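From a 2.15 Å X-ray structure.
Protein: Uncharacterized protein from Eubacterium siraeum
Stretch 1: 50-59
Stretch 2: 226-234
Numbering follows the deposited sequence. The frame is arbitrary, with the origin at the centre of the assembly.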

# COMPACT_ATOMS: atom_id res chain seq x y z
N ASN A 50 -5.27 5.34 -15.83
CA ASN A 50 -6.16 4.22 -15.53
C ASN A 50 -7.10 4.48 -14.34
O ASN A 50 -7.95 3.63 -14.05
CB ASN A 50 -5.32 2.96 -15.26
CG ASN A 50 -4.80 2.30 -16.51
OD1 ASN A 50 -3.92 2.81 -17.19
ND2 ASN A 50 -5.33 1.12 -16.81
N ASN A 51 -6.98 5.66 -13.68
CA ASN A 51 -7.78 6.03 -12.50
C ASN A 51 -7.77 4.88 -11.48
O ASN A 51 -8.81 4.47 -10.97
CB ASN A 51 -9.23 6.43 -12.88
CG ASN A 51 -9.35 7.72 -13.65
OD1 ASN A 51 -9.71 7.74 -14.83
ND2 ASN A 51 -9.06 8.84 -13.00
N THR A 52 -6.58 4.32 -11.24
CA THR A 52 -6.41 3.20 -10.33
C THR A 52 -5.21 3.41 -9.40
O THR A 52 -4.29 4.18 -9.70
CB THR A 52 -6.34 1.84 -11.09
OG1 THR A 52 -6.68 0.78 -10.19
CG2 THR A 52 -4.98 1.57 -11.73
N PHE A 53 -5.26 2.71 -8.27
CA PHE A 53 -4.22 2.63 -7.26
C PHE A 53 -3.76 1.17 -7.23
O PHE A 53 -4.60 0.30 -7.03
CB PHE A 53 -4.76 3.12 -5.90
CG PHE A 53 -5.10 4.59 -5.87
CD1 PHE A 53 -4.14 5.54 -5.51
CD2 PHE A 53 -6.39 5.03 -6.17
CE1 PHE A 53 -4.46 6.90 -5.45
CE2 PHE A 53 -6.70 6.40 -6.13
CZ PHE A 53 -5.74 7.33 -5.76
N VAL A 54 -2.48 0.90 -7.54
CA VAL A 54 -1.93 -0.46 -7.59
C VAL A 54 -1.16 -0.73 -6.30
O VAL A 54 -0.22 0.00 -5.97
CB VAL A 54 -1.05 -0.71 -8.85
CG1 VAL A 54 -0.56 -2.16 -8.92
CG2 VAL A 54 -1.80 -0.33 -10.12
N LEU A 55 -1.54 -1.78 -5.58
CA LEU A 55 -0.83 -2.14 -4.35
C LEU A 55 0.09 -3.30 -4.61
O LEU A 55 -0.27 -4.21 -5.34
CB LEU A 55 -1.80 -2.49 -3.20
CG LEU A 55 -2.89 -1.47 -2.84
CD1 LEU A 55 -4.08 -2.17 -2.22
CD2 LEU A 55 -2.35 -0.42 -1.88
N MSE A 56 1.30 -3.27 -4.03
CA MSE A 56 2.28 -4.35 -4.13
C MSE A 56 2.85 -4.66 -2.78
O MSE A 56 3.71 -3.92 -2.33
CB MSE A 56 3.43 -4.03 -5.11
CG MSE A 56 3.05 -4.36 -6.51
SE MSE A 56 4.45 -4.05 -7.75
CE MSE A 56 5.64 -5.38 -7.31
N PRO A 57 2.41 -5.75 -2.13
CA PRO A 57 2.96 -6.08 -0.82
C PRO A 57 4.21 -6.96 -0.97
O PRO A 57 4.43 -7.60 -1.99
CB PRO A 57 1.80 -6.82 -0.14
CG PRO A 57 1.11 -7.52 -1.27
CD PRO A 57 1.40 -6.76 -2.55
N TYR A 58 5.04 -6.97 0.06
CA TYR A 58 6.30 -7.71 0.11
C TYR A 58 6.46 -8.30 1.48
O TYR A 58 6.17 -7.61 2.46
CB TYR A 58 7.49 -6.75 -0.16
CG TYR A 58 7.52 -6.17 -1.55
CD1 TYR A 58 6.86 -4.98 -1.84
CD2 TYR A 58 8.28 -6.76 -2.55
CE1 TYR A 58 6.85 -4.47 -3.14
CE2 TYR A 58 8.32 -6.22 -3.84
CZ TYR A 58 7.59 -5.08 -4.13
OH TYR A 58 7.69 -4.51 -5.37
N LEU A 59 6.97 -9.56 1.58
CA LEU A 59 7.21 -10.21 2.87
C LEU A 59 8.38 -9.53 3.55
O LEU A 59 9.26 -9.04 2.84
CB LEU A 59 7.49 -11.71 2.71
CG LEU A 59 6.31 -12.65 2.46
CD1 LEU A 59 6.82 -14.05 2.10
CD2 LEU A 59 5.37 -12.73 3.67
N SER A 226 -14.62 0.19 -8.05
CA SER A 226 -13.26 -0.01 -7.58
C SER A 226 -12.25 0.93 -8.26
O SER A 226 -12.28 1.14 -9.47
CB SER A 226 -12.83 -1.45 -7.80
OG SER A 226 -11.58 -1.71 -7.19
N VAL A 227 -11.32 1.45 -7.44
CA VAL A 227 -10.21 2.29 -7.87
C VAL A 227 -8.89 1.57 -7.49
O VAL A 227 -7.82 2.18 -7.45
CB VAL A 227 -10.27 3.74 -7.31
CG1 VAL A 227 -11.47 4.50 -7.89
CG2 VAL A 227 -10.26 3.76 -5.78
N THR A 228 -8.98 0.27 -7.21
CA THR A 228 -7.78 -0.46 -6.81
C THR A 228 -7.52 -1.71 -7.66
O THR A 228 -8.39 -2.21 -8.37
CB THR A 228 -7.78 -0.81 -5.30
OG1 THR A 228 -9.00 -1.46 -4.92
CG2 THR A 228 -7.56 0.40 -4.43
N ASP A 229 -6.27 -2.15 -7.58
CA ASP A 229 -5.67 -3.32 -8.18
C ASP A 229 -4.47 -3.70 -7.33
O ASP A 229 -4.00 -2.90 -6.53
CB ASP A 229 -5.26 -3.04 -9.63
CG ASP A 229 -6.38 -3.26 -10.62
OD1 ASP A 229 -6.65 -4.43 -10.96
OD2 ASP A 229 -6.99 -2.25 -11.05
N PHE A 230 -4.00 -4.93 -7.49
CA PHE A 230 -2.82 -5.38 -6.78
C PHE A 230 -2.11 -6.45 -7.58
O PHE A 230 -2.73 -7.19 -8.33
CB PHE A 230 -3.14 -5.87 -5.34
CG PHE A 230 -3.92 -7.15 -5.20
CD1 PHE A 230 -3.28 -8.38 -5.28
CD2 PHE A 230 -5.27 -7.12 -4.87
CE1 PHE A 230 -4.00 -9.57 -5.12
CE2 PHE A 230 -5.99 -8.31 -4.71
CZ PHE A 230 -5.35 -9.53 -4.83
N TYR A 231 -0.79 -6.50 -7.39
CA TYR A 231 0.12 -7.51 -7.90
C TYR A 231 0.88 -8.10 -6.70
O TYR A 231 1.30 -7.35 -5.81
CB TYR A 231 1.08 -6.94 -8.97
CG TYR A 231 2.05 -8.01 -9.43
CD1 TYR A 231 1.63 -9.05 -10.25
CD2 TYR A 231 3.34 -8.07 -8.92
CE1 TYR A 231 2.47 -10.10 -10.58
CE2 TYR A 231 4.20 -9.12 -9.24
CZ TYR A 231 3.76 -10.13 -10.08
OH TYR A 231 4.59 -11.16 -10.43
N ILE A 232 1.06 -9.43 -6.68
CA ILE A 232 1.77 -10.07 -5.57
C ILE A 232 3.14 -10.58 -6.06
O ILE A 232 3.22 -11.60 -6.74
CB ILE A 232 0.96 -11.16 -4.83
CG1 ILE A 232 -0.51 -10.72 -4.54
CG2 ILE A 232 1.69 -11.69 -3.57
CD1 ILE A 232 -0.78 -9.97 -3.20
N PRO A 233 4.24 -9.88 -5.69
CA PRO A 233 5.59 -10.35 -6.05
C PRO A 233 5.86 -11.76 -5.49
O PRO A 233 5.68 -12.01 -4.29
CB PRO A 233 6.51 -9.28 -5.45
CG PRO A 233 5.64 -8.10 -5.18
CD PRO A 233 4.30 -8.65 -4.87
N TYR A 234 6.22 -12.69 -6.38
CA TYR A 234 6.41 -14.08 -5.95
C TYR A 234 7.87 -14.51 -5.98
O TYR A 234 8.69 -13.91 -6.67
CB TYR A 234 5.55 -15.04 -6.81
CG TYR A 234 5.94 -15.08 -8.27
CD1 TYR A 234 6.94 -15.94 -8.72
CD2 TYR A 234 5.30 -14.28 -9.21
CE1 TYR A 234 7.32 -15.97 -10.07
CE2 TYR A 234 5.64 -14.33 -10.56
CZ TYR A 234 6.66 -15.17 -10.99
OH TYR A 234 7.00 -15.21 -12.31
O HOH W 1 -9.53 0.21 -11.11

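The two stretches lie far apart in sequence but run side by side as neighbouring parallel strands, with an angle of 29° between their N-to-C directions and a closest approach of 4.4 Å between the strand axes. The register advances one residue at a time: Phe53 pairs with Thr228, Val54 with Asp229 and Leu55 with Phe230, at CA–CA separations of 4.7, 4.7 and 4.5 Å. Four backbone hydrogen bonds hold this register. Phe53 N donates to Val227 O (2.7 Å), Asp229 N to Phe53 O (3.0 Å), Leu55 N to Asp229 O (2.9 Å) and Tyr231 N to Leu55 O (3.1 Å). This is the usual parallel pattern, in which Phe53 and Leu55 each use both N and O to reach the residues before and after their partners. The carbonyls also receive CA–H contacts, as from Thr228 CA to Phe53 O (3.3 Å) and from Phe230 CA to Leu55 O (3.2 Å).

The ladder changes character at Pro57, whose ring nitrogen carries no hydrogen to offer. Tyr231 O instead lies 3.3 Å from Pro57 CD and accepts a longer CA–H contact from Met56 CA (3.6 Å). The chains diverge here, from a CA–CA distance of 5.4 Å at Met56 and Tyr231 to 6.7 Å at Tyr58 and Pro233, and side chains take over much of the contact.

Within the paired region, Phe53, Leu55, Thr228 and Phe230 direct their side chains to one face of the sheet, and Val54 and Asp229 to the other. On the first face, Phe53 CD2 meets Val227 CG2 at 4.1 Å, while Leu55 CB and Phe230 CB approach to 4.2 Å. Beyond CB the Phe230 side chain leads away, so its aromatic ring adds little to this contact. On the second face, Val54 CG2 comes within 4.4 Å of Asp229 CB, an aliphatic approach between the stem of the acid and the valine methyl.

The polar end of the interface gathers around Thr52. Its OG1 lies 3.2 Å from Asp229 OD2 and is hydrogen-bonded to a water at 3.0 Å; that water donates a weak hydrogen bond to Ser226 O (3.3 Å), bridging the stretches. Within the second stretch, Thr228 N donates to Ser226 OG (3.3 Å), which links Ser226, in the loop ahead of the strand, to Thr228, the strand's first residue.

The opposite end is apolar and centres on Pro233, whose CA-to-CB bond points toward the first stretch. Pro233 CG sits over one face of the Tyr58 ring, 3.9 Å from the ring centroid and 27° off the normal, a CH–pi arrangement in which the ring methylene of proline packs against the aromatic electron cloud. The same CG atom lies 3.5 Å from CE of Met56, a selenomethionine; this methyl also reaches the edge of the Tyr231 ring, 3.9 Å from Tyr231 CD2. Pro57 completes the cluster: its CG packs against Ile232 CD1 at 3.6 Å, and its CD lies 4.2 Å from Pro233 CD.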